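Local coordinates for protein coclaurine N-methyltransferase (Coptis japonica, PDB 6GKV) that catalyses the S-adenosyl-L-methionine-dependent N-methylation of coclaurine and related tetrahydroisoquinolines in plant alkaloid biosynthesis, at residues Leu82-Gly87 and Leu299-Pro304; Glu161-Glu166 and Leu173-Lys178; Cys94-Glu99 and Leu112-Glu117. One frame throughout, in Å; residues are numbered along the deposited sequence.

Interaction 1. Residues Leu82-Gly87 and Leu299-Pro304; sequences LKIMNG and LDVIKP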
ATOM      1  N   LEU A  82      21.907   5.991  29.067  1.00 64.45           N
ATOM      2  CA  LEU A  82      20.550   5.762  28.591  1.00 61.46           C
ATOM      3  C   LEU A  82      19.508   6.033  29.692  1.00 54.86           C
ATOM      4  O   LEU A  82      18.446   6.564  29.407  1.00 48.41           O
ATOM      5  CB  LEU A  82      20.423   4.339  28.012  1.00 58.80           C
ATOM      6  CG  LEU A  82      21.231   4.192  26.711  1.00 60.50           C
ATOM      7  CD1 LEU A  82      21.217   2.772  26.187  1.00 56.05           C
ATOM      8  CD2 LEU A  82      20.757   5.170  25.614  1.00 58.07           C
ATOM      9  N   LYS A  83      19.833   5.726  30.949  1.00 53.01           N
ATOM     10  CA  LYS A  83      18.873   5.956  32.032  1.00 57.87           C
ATOM     11  C   LYS A  83      18.622   7.444  32.259  1.00 61.12           C
ATOM     12  O   LYS A  83      17.590   7.824  32.829  1.00 62.83           O
ATOM     13  CB  LYS A  83      19.309   5.304  33.343  1.00 60.21           C
ATOM     14  CG  LYS A  83      20.258   4.117  33.184  1.00 68.00           C
ATOM     15  CD  LYS A  83      20.408   3.335  34.493  1.00 67.75           C
ATOM     16  CE  LYS A  83      19.135   2.535  34.793  1.00 77.51           C
ATOM     17  NZ  LYS A  83      19.417   1.322  35.635  1.00 89.88           N
ATOM     18  N   ILE A  84      19.555   8.284  31.820  1.00 63.93           N
ATOM     19  CA  ILE A  84      19.383   9.722  31.919  1.00 65.21           C
ATOM     20  C   ILE A  84      18.572  10.256  30.723  1.00 65.50           C
ATOM     21  O   ILE A  84      17.602  11.010  30.896  1.00 56.09           O
ATOM     22  CB  ILE A  84      20.742  10.408  32.006  1.00 61.54           C
ATOM     23  CG1 ILE A  84      21.463   9.986  33.290  1.00 63.93           C
ATOM     24  CG2 ILE A  84      20.590  11.912  32.005  1.00 61.83           C
ATOM     25  CD1 ILE A  84      22.911  10.404  33.337  1.00 64.60           C
ATOM     26  N   MET A  85      18.963   9.858  29.515  1.00 60.95           N
ATOM     27  CA  MET A  85      18.279  10.358  28.338  1.00 60.74           C
ATOM     28  C   MET A  85      16.917   9.691  28.150  1.00 63.78           C
ATOM     29  O   MET A  85      15.936  10.378  27.883  1.00 62.88           O
ATOM     30  CB  MET A  85      19.129  10.171  27.085  1.00 57.87           C
ATOM     31  CG  MET A  85      18.568  10.927  25.892  1.00 59.43           C
ATOM     32  SD  MET A  85      19.539  10.805  24.381  1.00 62.15           S
ATOM     33  CE  MET A  85      18.981   9.224  23.721  1.00 63.05           C
ATOM     34  N   ASN A  86      16.858   8.362  28.282  1.00 59.86           N
ATOM     35  CA  ASN A  86      15.593   7.635  28.130  1.00 52.77           C
ATOM     36  C   ASN A  86      14.795   7.700  29.426  1.00 56.17           C
ATOM     37  O   ASN A  86      15.329   8.090  30.468  1.00 53.28           O
ATOM     38  CB  ASN A  86      15.822   6.169  27.736  1.00 55.77           C
ATOM     39  CG  ASN A  86      16.512   6.013  26.380  1.00 65.25           C
ATOM     40  OD1 ASN A  86      16.838   7.001  25.706  1.00 66.50           O
ATOM     41  ND2 ASN A  86      16.749   4.761  25.984  1.00 62.72           N
ATOM     42  N   GLY A  87      13.517   7.319  29.356  1.00 61.27           N
ATOM     43  CA  GLY A  87      12.660   7.228  30.533  1.00 59.11           C
ATOM     44  C   GLY A  87      12.909   5.954  31.326  1.00 62.70           C
ATOM     45  O   GLY A  87      13.938   5.304  31.136  1.00 75.13           O
ATOM     46  N   LEU A 299      23.420  17.864  32.144  1.00 66.22           N
ATOM     47  CA  LEU A 299      24.751  18.054  31.599  1.00 66.41           C
ATOM     48  C   LEU A 299      25.783  17.953  32.713  1.00 74.32           C
ATOM     49  O   LEU A 299      26.926  17.575  32.472  1.00 77.80           O
ATOM     50  CB  LEU A 299      24.855  19.402  30.886  1.00 60.62           C
ATOM     51  CG  LEU A 299      24.022  19.403  29.606  1.00 57.73           C
ATOM     52  CD1 LEU A 299      23.965  20.789  28.972  1.00 65.88           C
ATOM     53  CD2 LEU A 299      24.567  18.368  28.631  1.00 44.97           C
ATOM     54  N   ASP A 300      25.368  18.273  33.935  1.00 78.23           N
ATOM     55  CA  ASP A 300      26.273  18.218  35.076  1.00 76.39           C
ATOM     56  C   ASP A 300      26.780  16.789  35.357  1.00 69.45           C
ATOM     57  O   ASP A 300      27.893  16.628  35.849  1.00 67.71           O
ATOM     58  CB  ASP A 300      25.607  18.819  36.331  1.00 82.97           C
ATOM     59  CG  ASP A 300      24.279  18.154  36.687  1.00 94.46           C
ATOM     60  OD1 ASP A 300      23.600  17.637  35.774  1.00100.92           O
ATOM     61  OD2 ASP A 300      23.913  18.159  37.887  1.00 95.75           O
ATOM     62  N   VAL A 301      25.986  15.767  35.028  1.00 66.45           N
ATOM     63  CA  VAL A 301      26.361  14.359  35.244  1.00 63.46           C
ATOM     64  C   VAL A 301      26.765  13.660  33.933  1.00 64.51           C
ATOM     65  O   VAL A 301      27.529  12.682  33.934  1.00 71.36           O
ATOM     66  CB  VAL A 301      25.203  13.567  35.934  1.00 81.60           C
ATOM     67  CG1 VAL A 301      23.891  13.811  35.224  1.00 85.84           C
ATOM     68  CG2 VAL A 301      25.492  12.067  35.994  1.00 80.13           C
ATOM     69  N   ILE A 302      26.278  14.177  32.812  1.00 60.86           N
ATOM     70  CA  ILE A 302      26.616  13.605  31.510  1.00 60.44           C
ATOM     71  C   ILE A 302      28.031  14.007  31.072  1.00 64.90           C
ATOM     72  O   ILE A 302      28.772  13.195  30.520  1.00 67.69           O
ATOM     73  CB  ILE A 302      25.591  14.019  30.440  1.00 54.21           C
ATOM     74  CG1 ILE A 302      24.227  13.388  30.761  1.00 52.37           C
ATOM     75  CG2 ILE A 302      26.051  13.600  29.051  1.00 57.43           C
ATOM     76  CD1 ILE A 302      23.138  13.664  29.728  1.00 36.12           C
ATOM     77  N   LYS A 303      28.413  15.250  31.346  1.00 69.13           N
ATOM     78  CA  LYS A 303      29.731  15.754  30.962  1.00 70.48           C
ATOM     79  C   LYS A 303      30.880  14.930  31.592  1.00 75.99           C
ATOM     80  O   LYS A 303      31.773  14.484  30.872  1.00 75.26           O
ATOM     81  CB  LYS A 303      29.855  17.242  31.327  1.00 75.94           C
ATOM     82  CG  LYS A 303      31.185  17.885  30.991  1.00 80.65           C
ATOM     83  CD  LYS A 303      31.123  18.518  29.615  1.00 84.55           C
ATOM     84  CE  LYS A 303      32.469  19.023  29.161  1.00 85.56           C
ATOM     85  NZ  LYS A 303      32.340  19.705  27.854  1.00 83.11           N
ATOM     86  N   PRO A 304      30.872  14.727  32.927  1.00 71.85           N
ATOM     87  CA  PRO A 304      31.926  13.859  33.461  1.00 73.42           C
ATOM     88  C   PRO A 304      31.837  12.418  32.962  1.00 72.08           C
ATOM     89  O   PRO A 304      32.858  11.739  32.849  1.00 77.82           O
ATOM     90  CB  PRO A 304      31.697  13.928  34.975  1.00 68.92           C
ATOM     91  CG  PRO A 304      31.085  15.261  35.188  1.00 63.20           C
ATOM     92  CD  PRO A 304      30.161  15.418  34.019  1.00 71.07           C
TER
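Ile-84, in the last turn of helix 79-85, meets Val-301 and Ile-302 of helix 299-309 in a small apolar helix-to-helix contact, a worked case of how one branched residue can join two helices more than 200 residues apart in sequence. The CA atoms of Ile-84 and Ile-302 lie 8.2 Å apart, and the interface buries 126 Å² in all. The two branches of Ile-84 divide the work. With CG1 beside the backbone N (chi1 -64°) and the chain extended beyond it, the CD1 methyl reaches Val-301 tip to tip, 4.0 Å from CG1 of that valine and 4.1 Å from its CG2, and so sits against both prongs of the fork. The other branch, CG2 of Ile-84, lies 3.8 Å from CD1 of Ile-302; here the two isoleucines slide past each other in opposite directions. Val-301 is exposed, whereas Ile-302 is buried. Around these three residues the packing continues into the helical part of the protein: Ile-302 also touches Leu-295 of helix 281-297, Met-85 packs on that helix through Trp-291 and Leu-295 and on Trp-323 of helix 313-335, and Leu-299 rests on Ile-320 and Arg-324 of the same long helix.

Interaction 2. Residues Glu161-Glu166 and Leu173-Lys178; sequences EYIEEE and LNVEVK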
ATOM      1  N   GLU A 161      23.606  -7.542  28.623  1.00 88.15           N
ATOM      2  CA  GLU A 161      24.015  -7.097  29.973  1.00 99.82           C
ATOM      3  C   GLU A 161      22.830  -6.718  30.838  1.00 81.13           C
ATOM      4  O   GLU A 161      22.470  -7.397  31.796  1.00 71.72           O
ATOM      5  CB  GLU A 161      24.920  -5.859  29.876  1.00111.40           C
ATOM      6  CG  GLU A 161      26.437  -6.061  29.720  1.00118.34           C
ATOM      7  CD  GLU A 161      26.975  -7.262  30.474  1.00123.72           C
ATOM      8  OE1 GLU A 161      26.570  -7.494  31.639  1.00127.57           O
ATOM      9  OE2 GLU A 161      27.839  -7.969  29.911  1.00122.33           O
ATOM     10  N   TYR A 162      22.210  -5.621  30.432  1.00 75.77           N
ATOM     11  CA  TYR A 162      21.274  -4.899  31.259  1.00 72.71           C
ATOM     12  C   TYR A 162      20.006  -5.690  31.530  1.00 73.93           C
ATOM     13  O   TYR A 162      19.408  -5.573  32.607  1.00 78.97           O
ATOM     14  CB  TYR A 162      20.925  -3.558  30.604  1.00 62.67           C
ATOM     15  CG  TYR A 162      19.862  -2.830  31.370  1.00 62.11           C
ATOM     16  CD1 TYR A 162      20.167  -2.192  32.557  1.00 56.96           C
ATOM     17  CD2 TYR A 162      18.550  -2.801  30.920  1.00 61.81           C
ATOM     18  CE1 TYR A 162      19.200  -1.532  33.273  1.00 60.94           C
ATOM     19  CE2 TYR A 162      17.573  -2.148  31.632  1.00 63.29           C
ATOM     20  CZ  TYR A 162      17.902  -1.515  32.814  1.00 64.27           C
ATOM     21  OH  TYR A 162      16.927  -0.854  33.530  1.00 70.88           O
ATOM     22  N   ILE A 163      19.588  -6.499  30.567  1.00 61.49           N
ATOM     23  CA  ILE A 163      18.290  -7.138  30.701  1.00 63.54           C
ATOM     24  C   ILE A 163      18.371  -8.248  31.739  1.00 71.99           C
ATOM     25  O   ILE A 163      17.616  -8.250  32.705  1.00 80.71           O
ATOM     26  CB  ILE A 163      17.788  -7.665  29.347  1.00 54.81           C
ATOM     27  CG1 ILE A 163      17.403  -6.471  28.469  1.00 46.13           C
ATOM     28  CG2 ILE A 163      16.582  -8.542  29.539  1.00 58.32           C
ATOM     29  CD1 ILE A 163      17.275  -6.782  27.003  1.00 42.18           C
ATOM     30  N   GLU A 164      19.316  -9.161  31.563  1.00 69.77           N
ATOM     31  CA  GLU A 164      19.454 -10.289  32.468  1.00 78.85           C
ATOM     32  C   GLU A 164      19.589  -9.834  33.921  1.00 82.40           C
ATOM     33  O   GLU A 164      19.015 -10.436  34.833  1.00 83.10           O
ATOM     34  CB  GLU A 164      20.652 -11.143  32.050  1.00 82.45           C
ATOM     35  CG  GLU A 164      20.414 -11.859  30.726  1.00 82.87           C
ATOM     36  CD  GLU A 164      21.484 -12.875  30.387  1.00 82.17           C
ATOM     37  OE1 GLU A 164      22.605 -12.775  30.934  1.00 82.80           O
ATOM     38  OE2 GLU A 164      21.186 -13.783  29.576  1.00 77.16           O
ATOM     39  N   GLU A 165      20.326  -8.749  34.125  1.00 81.25           N
ATOM     40  CA  GLU A 165      20.532  -8.218  35.461  1.00 84.38           C
ATOM     41  C   GLU A 165      19.260  -7.577  36.009  1.00 82.85           C
ATOM     42  O   GLU A 165      18.827  -7.878  37.129  1.00 77.35           O
ATOM     43  CB  GLU A 165      21.684  -7.219  35.445  1.00 90.24           C
ATOM     44  CG  GLU A 165      22.933  -7.789  34.785  1.00100.69           C
ATOM     45  CD  GLU A 165      24.192  -7.567  35.595  1.00108.80           C
ATOM     46  OE1 GLU A 165      24.216  -6.607  36.396  1.00116.66           O
ATOM     47  OE2 GLU A 165      25.152  -8.355  35.435  1.00108.11           O
ATOM     48  N   GLU A 166      18.647  -6.714  35.205  1.00 85.18           N
ATOM     49  CA  GLU A 166      17.463  -5.992  35.643  1.00 90.15           C
ATOM     50  C   GLU A 166      16.203  -6.854  35.607  1.00 97.17           C
ATOM     51  O   GLU A 166      15.129  -6.386  35.985  1.00 94.52           O
ATOM     52  CB  GLU A 166      17.261  -4.738  34.794  1.00 85.09           C
ATOM     53  CG  GLU A 166      17.554  -3.457  35.550  1.00 87.58           C
ATOM     54  CD  GLU A 166      16.402  -3.014  36.421  1.00 89.58           C
ATOM     55  OE1 GLU A 166      15.379  -2.573  35.866  1.00 84.56           O
ATOM     56  OE2 GLU A 166      16.521  -3.104  37.662  1.00 94.60           O
ATOM     57  N   LEU A 173      10.974 -14.721  36.326  1.00 96.19           N
ATOM     58  CA  LEU A 173      11.299 -15.987  35.681  1.00 96.54           C
ATOM     59  C   LEU A 173      11.514 -15.760  34.194  1.00 96.83           C
ATOM     60  O   LEU A 173      12.607 -15.956  33.663  1.00 96.28           O
ATOM     61  CB  LEU A 173      10.172 -17.020  35.897  1.00 94.61           C
ATOM     62  CG  LEU A 173      10.268 -18.472  35.372  1.00 90.46           C
ATOM     63  CD1 LEU A 173       9.323 -19.381  36.140  1.00 92.60           C
ATOM     64  CD2 LEU A 173       9.988 -18.616  33.871  1.00 85.93           C
ATOM     65  N   ASN A 174      10.444 -15.302  33.552  1.00 94.13           N
ATOM     66  CA  ASN A 174      10.221 -15.443  32.117  1.00 93.02           C
ATOM     67  C   ASN A 174      11.378 -15.082  31.209  1.00 96.46           C
ATOM     68  O   ASN A 174      11.605 -15.744  30.193  1.00105.69           O
ATOM     69  CB  ASN A 174       9.032 -14.587  31.724  1.00 90.71           C
ATOM     70  CG  ASN A 174       8.028 -14.469  32.832  1.00 98.72           C
ATOM     71  OD1 ASN A 174       7.628 -13.364  33.193  1.00 95.93           O
ATOM     72  ND2 ASN A 174       7.598 -15.609  33.378  1.00106.00           N
ATOM     73  N   VAL A 175      12.098 -14.026  31.563  1.00 85.61           N
ATOM     74  CA  VAL A 175      13.036 -13.434  30.627  1.00 77.71           C
ATOM     75  C   VAL A 175      14.221 -14.329  30.341  1.00 72.99           C
ATOM     76  O   VAL A 175      14.892 -14.809  31.246  1.00 74.73           O
ATOM     77  CB  VAL A 175      13.567 -12.091  31.122  1.00 72.54           C
ATOM     78  CG1 VAL A 175      14.473 -11.484  30.063  1.00 67.08           C
ATOM     79  CG2 VAL A 175      12.416 -11.166  31.451  1.00 72.30           C
ATOM     80  N   GLU A 176      14.456 -14.528  29.054  1.00 72.15           N
ATOM     81  CA  GLU A 176      15.630 -15.205  28.544  1.00 78.94           C
ATOM     82  C   GLU A 176      16.222 -14.333  27.430  1.00 80.12           C
ATOM     83  O   GLU A 176      15.469 -13.786  26.619  1.00 86.36           O
ATOM     84  CB  GLU A 176      15.250 -16.591  28.037  1.00 83.96           C
ATOM     85  CG  GLU A 176      16.210 -17.187  27.039  1.00 94.89           C
ATOM     86  CD  GLU A 176      15.680 -18.473  26.444  1.00104.17           C
ATOM     87  OE1 GLU A 176      14.713 -19.031  27.003  1.00104.97           O
ATOM     88  OE2 GLU A 176      16.229 -18.921  25.418  1.00106.56           O
ATOM     89  N   VAL A 177      17.544 -14.168  27.398  1.00 66.08           N
ATOM     90  CA  VAL A 177      18.161 -13.304  26.391  1.00 62.16           C
ATOM     91  C   VAL A 177      19.273 -13.988  25.603  1.00 71.12           C
ATOM     92  O   VAL A 177      20.172 -14.604  26.182  1.00 80.35           O
ATOM     93  CB  VAL A 177      18.749 -12.034  27.023  1.00 69.11           C
ATOM     94  CG1 VAL A 177      19.202 -11.065  25.936  1.00 67.98           C
ATOM     95  CG2 VAL A 177      17.740 -11.377  27.941  1.00 70.33           C
ATOM     96  N   LYS A 178      19.220 -13.856  24.280  1.00 70.08           N
ATOM     97  CA  LYS A 178      20.180 -14.508  23.387  1.00 72.29           C
ATOM     98  C   LYS A 178      21.035 -13.493  22.633  1.00 65.80           C
ATOM     99  O   LYS A 178      20.501 -12.524  22.090  1.00 62.69           O
ATOM    100  CB  LYS A 178      19.456 -15.401  22.366  1.00 67.37           C
ATOM    101  CG  LYS A 178      18.435 -16.367  22.935  1.00 68.44           C
ATOM    102  CD  LYS A 178      17.947 -17.326  21.842  1.00 78.87           C
ATOM    103  CE  LYS A 178      17.177 -18.514  22.414  1.00 89.04           C
ATOM    104  NZ  LYS A 178      17.889 -19.157  23.558  1.00 98.39           N
TER
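Val-177 has the largest share of buried surface here, receiving Ile-163 and Glu-164 from two successive positions of helix 157-168. From Ile-163 it is the CG2 methyl that does the touching: with CG1 beside the backbone N (chi1 -71°), CG2 is left anti to that N, and it lies 3.5 Å from CG2 of Val-177 and 3.7 Å from CG1 of Val-175. The isoleucine crosses both valines at about a right angle, so one methyl spans two residues on the same side of the segment. Glu-164 contributes its aliphatic part: CG rests 3.9 Å from CG2 of Val-177, and beyond CG the chain runs extended past the valine, leaving OE2 3.9 Å from its CB. The charge is met by Lys-160, one turn earlier in the helix, in a salt bridge to that same OE2. With an alanine here, CG2 of Val-177 would probably lose the methylene packed against it, and Lys-160 the carboxylate it pairs with. Glu-176 and Lys-178 point away and form a salt bridge with each other. The contact belongs to a beta-alpha-beta crossover in which helix 157-168 links strand 149-154 to its parallel neighbour 176-179, an outermost strand of the sheet within this chain. Helix 136-143 lies alongside, with Leu-139 against Ile-163 and Thr-138 and Ala-142 against Val-175.

Interaction 3. Residues Cys94-Glu99 and Leu112-Glu117; sequences CCYFKE and LDLYCE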
ATOM      1  N   CYS A  94       9.896   4.827  19.364  1.00 41.85           N
ATOM      2  CA  CYS A  94       8.764   5.750  19.494  1.00 43.68           C
ATOM      3  C   CYS A  94       7.863   5.529  20.723  1.00 46.89           C
ATOM      4  O   CYS A  94       7.449   4.414  21.012  1.00 52.09           O
ATOM      5  CB  CYS A  94       7.912   5.680  18.228  1.00 42.74           C
ATOM      6  SG  CYS A  94       6.677   6.961  18.144  1.00 57.47           S
ATOM      7  N   CYS A  95       7.582   6.595  21.458  1.00 46.85           N
ATOM      8  CA  CYS A  95       6.639   6.508  22.565  1.00 46.03           C
ATOM      9  C   CYS A  95       5.298   7.142  22.175  1.00 47.57           C
ATOM     10  O   CYS A  95       5.184   7.784  21.133  1.00 42.77           O
ATOM     11  CB  CYS A  95       7.196   7.174  23.804  1.00 42.60           C
ATOM     12  SG  CYS A  95       8.725   6.423  24.298  1.00 63.56           S
ATOM     13  N   TYR A  96       4.284   6.934  23.004  1.00 50.25           N
ATOM     14  CA  TYR A  96       2.939   7.336  22.641  1.00 55.91           C
ATOM     15  C   TYR A  96       2.391   8.399  23.582  1.00 50.51           C
ATOM     16  O   TYR A  96       2.147   8.141  24.762  1.00 48.68           O
ATOM     17  CB  TYR A  96       2.020   6.117  22.616  1.00 61.38           C
ATOM     18  CG  TYR A  96       0.742   6.365  21.874  1.00 63.67           C
ATOM     19  CD1 TYR A  96      -0.404   6.779  22.545  1.00 64.53           C
ATOM     20  CD2 TYR A  96       0.678   6.203  20.501  1.00 62.49           C
ATOM     21  CE1 TYR A  96      -1.576   7.018  21.873  1.00 59.32           C
ATOM     22  CE2 TYR A  96      -0.498   6.435  19.813  1.00 64.04           C
ATOM     23  CZ  TYR A  96      -1.621   6.843  20.499  1.00 60.99           C
ATOM     24  OH  TYR A  96      -2.791   7.070  19.808  1.00 59.92           O
ATOM     25  N   PHE A  97       2.208   9.598  23.044  1.00 54.18           N
ATOM     26  CA  PHE A  97       1.672  10.713  23.805  1.00 60.75           C
ATOM     27  C   PHE A  97       0.217  10.968  23.376  1.00 66.24           C
ATOM     28  O   PHE A  97      -0.026  11.517  22.296  1.00 62.97           O
ATOM     29  CB  PHE A  97       2.534  11.973  23.597  1.00 56.62           C
ATOM     30  CG  PHE A  97       3.986  11.812  24.003  1.00 53.67           C
ATOM     31  CD1 PHE A  97       4.889  11.157  23.173  1.00 49.94           C
ATOM     32  CD2 PHE A  97       4.451  12.343  25.194  1.00 52.41           C
ATOM     33  CE1 PHE A  97       6.215  11.013  23.525  1.00 48.14           C
ATOM     34  CE2 PHE A  97       5.786  12.207  25.560  1.00 49.95           C
ATOM     35  CZ  PHE A  97       6.672  11.536  24.724  1.00 49.45           C
ATOM     36  N   LYS A  98      -0.741  10.552  24.212  1.00 70.78           N
ATOM     37  CA  LYS A  98      -2.155  10.803  23.930  1.00 73.94           C
ATOM     38  C   LYS A  98      -2.546  12.241  24.282  1.00 75.10           C
ATOM     39  O   LYS A  98      -3.246  12.900  23.514  1.00 75.05           O
ATOM     40  CB  LYS A  98      -3.062   9.799  24.665  1.00 79.24           C
ATOM     41  CG  LYS A  98      -3.745   8.829  23.691  1.00 89.93           C
ATOM     42  CD  LYS A  98      -4.769   7.863  24.312  1.00 92.32           C
ATOM     43  CE  LYS A  98      -5.161   6.777  23.292  1.00 82.07           C
ATOM     44  NZ  LYS A  98      -4.947   5.383  23.783  1.00 77.03           N
ATOM     45  N   GLU A  99      -2.082  12.742  25.421  1.00 75.34           N
ATOM     46  CA  GLU A  99      -2.416  14.108  25.830  1.00 79.20           C
ATOM     47  C   GLU A  99      -1.207  15.016  26.027  1.00 76.47           C
ATOM     48  O   GLU A  99      -0.123  14.564  26.383  1.00 72.36           O
ATOM     49  CB  GLU A  99      -3.228  14.079  27.119  1.00 82.56           C
ATOM     50  CG  GLU A  99      -4.565  13.417  26.986  1.00 90.82           C
ATOM     51  CD  GLU A  99      -5.178  13.141  28.329  1.00100.79           C
ATOM     52  OE1 GLU A  99      -5.489  11.965  28.608  1.00107.03           O
ATOM     53  OE2 GLU A  99      -5.321  14.101  29.113  1.00 98.92           O
ATOM     54  N   LEU A 112       3.995   0.572  24.906  1.00 51.60           N
ATOM     55  CA  LEU A 112       4.252  -0.815  25.261  1.00 54.75           C
ATOM     56  C   LEU A 112       2.928  -1.566  25.403  1.00 65.17           C
ATOM     57  O   LEU A 112       2.770  -2.677  24.884  1.00 57.88           O
ATOM     58  CB  LEU A 112       5.085  -0.891  26.547  1.00 49.03           C
ATOM     59  CG  LEU A 112       6.554  -0.499  26.316  1.00 46.40           C
ATOM     60  CD1 LEU A 112       7.389  -0.489  27.598  1.00 46.22           C
ATOM     61  CD2 LEU A 112       7.193  -1.403  25.254  1.00 49.21           C
ATOM     62  N   ASP A 113       1.978  -0.934  26.091  1.00 69.02           N
ATOM     63  CA  ASP A 113       0.615  -1.444  26.188  1.00 70.17           C
ATOM     64  C   ASP A 113      -0.011  -1.636  24.813  1.00 66.17           C
ATOM     65  O   ASP A 113      -0.602  -2.679  24.527  1.00 64.01           O
ATOM     66  CB  ASP A 113      -0.248  -0.500  27.022  1.00 71.72           C
ATOM     67  CG  ASP A 113      -0.087  -0.733  28.509  1.00 74.45           C
ATOM     68  OD1 ASP A 113       0.561  -1.734  28.880  1.00 69.16           O
ATOM     69  OD2 ASP A 113      -0.620   0.070  29.305  1.00 80.70           O
ATOM     70  N   LEU A 114       0.135  -0.627  23.959  1.00 57.67           N
ATOM     71  CA  LEU A 114      -0.432  -0.682  22.616  1.00 58.57           C
ATOM     72  C   LEU A 114       0.143  -1.844  21.782  1.00 59.40           C
ATOM     73  O   LEU A 114      -0.561  -2.435  20.968  1.00 67.80           O
ATOM     74  CB  LEU A 114      -0.216   0.663  21.908  1.00 53.97           C
ATOM     75  CG  LEU A 114      -0.833   0.822  20.520  1.00 51.03           C
ATOM     76  CD1 LEU A 114      -2.320   0.427  20.491  1.00 39.52           C
ATOM     77  CD2 LEU A 114      -0.616   2.239  19.982  1.00 39.28           C
ATOM     78  N   TYR A 115       1.414  -2.170  21.988  1.00 55.30           N
ATOM     79  CA  TYR A 115       2.035  -3.311  21.319  1.00 55.78           C
ATOM     80  C   TYR A 115       1.356  -4.615  21.722  1.00 55.73           C
ATOM     81  O   TYR A 115       1.111  -5.482  20.889  1.00 53.71           O
ATOM     82  CB  TYR A 115       3.520  -3.414  21.655  1.00 57.84           C
ATOM     83  CG  TYR A 115       4.396  -2.303  21.137  1.00 59.22           C
ATOM     84  CD1 TYR A 115       4.089  -1.632  19.970  1.00 55.10           C
ATOM     85  CD2 TYR A 115       5.580  -1.957  21.811  1.00 60.82           C
ATOM     86  CE1 TYR A 115       4.939  -0.651  19.478  1.00 44.67           C
ATOM     87  CE2 TYR A 115       6.409  -0.956  21.350  1.00 51.01           C
ATOM     88  CZ  TYR A 115       6.073  -0.290  20.185  1.00 43.94           C
ATOM     89  OH  TYR A 115       6.899   0.717  19.724  1.00 41.50           O
ATOM     90  N   CYS A 116       1.079  -4.748  23.017  1.00 55.61           N
ATOM     91  CA  CYS A 116       0.464  -5.958  23.550  1.00 61.21           C
ATOM     92  C   CYS A 116      -0.948  -6.110  23.056  1.00 58.13           C
ATOM     93  O   CYS A 116      -1.407  -7.217  22.815  1.00 63.76           O
ATOM     94  CB  CYS A 116       0.471  -5.946  25.073  1.00 62.47           C
ATOM     95  SG  CYS A 116       2.110  -5.752  25.743  1.00 70.55           S
ATOM     96  N   GLU A 117      -1.625  -4.980  22.921  1.00 58.09           N
ATOM     97  CA  GLU A 117      -2.974  -4.935  22.385  1.00 65.95           C
ATOM     98  C   GLU A 117      -2.962  -5.387  20.929  1.00 65.45           C
ATOM     99  O   GLU A 117      -3.668  -6.330  20.556  1.00 67.11           O
ATOM    100  CB  GLU A 117      -3.533  -3.518  22.523  1.00 76.08           C
ATOM    101  CG  GLU A 117      -4.963  -3.284  22.070  1.00 82.15           C
ATOM    102  CD  GLU A 117      -5.406  -1.846  22.359  1.00 90.77           C
ATOM    103  OE1 GLU A 117      -4.900  -1.251  23.340  1.00 94.68           O
ATOM    104  OE2 GLU A 117      -6.238  -1.301  21.600  1.00 90.41           O
TER
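The CD2 methyl of Leu-114 comes obliquely to the ring of Tyr-96, 4.2 Å from the ring atom CE2; the same ring is stacked with that of His-283, on helix 281-297, and the Tyr-96 side chain also touches Met-111. Leu-114 reaches it because its CG is opposite the backbone N (chi1 -176°), which carries the branch out from helix 104-118, with CD2 turned to the tyrosine. The second flat group, the ring of Tyr-115, makes its approach through the hydroxyl alone. With CG beside the backbone N (chi1 -67°), the ring extends from the helix until OH stands 4.0 Å from the carbonyl O of Cys-94. OE1 of Glu-226, the strongest polar partner of the hydroxyl, is hydrogen-bonded to it, and NZ of Lys-91 is hydrogen-bonded both to it and to O of Cys-94. The contact folds the loop between helices 79-85 and 104-118 back onto the second of these helices, in the Rossmann-like methyltransferase fold and close to both ligands: the side chain of Tyr-115 is about 6 Å from the bound S-adenosyl-L-homocysteine, and that of Cys-94 about 8 Å from the bound N-methylheliamine. Glu-198, part of the N-methylheliamine pocket, receives a hydrogen bond from the backbone N of Cys-94, whose side chain packs on Phe-284 of the same pocket. A backbone hydrogen bond between Tyr-96 and Ala-107 also ties the loop to helix 104-118.

In the fold
The three contacts lie 23 to 24 Å apart between centres, yet all six segments belong to one methyltransferase chain fold. Along the chain interaction 3 closes first and interaction 2 follows, both nested inside the long loop that interaction 1 closes. Interactions 1 and 3 draw on successive helices, 79-85 and 104-118, with nearest atoms about 7 Å apart. Interactions 1 and 2 touch directly, NZ of Lys-83 packing 3.7 Å from CE1 of Tyr-162. Interaction 3 lies near the bound S-adenosyl-L-homocysteine and N-methylheliamine; interaction 2 packs a helix on the sheet edge of the Rossmann-like part, with the Ile-163 side chain about 8 Å from S-adenosyl-L-homocysteine; interaction 1 is packing in the helical part, away from the ligand sites.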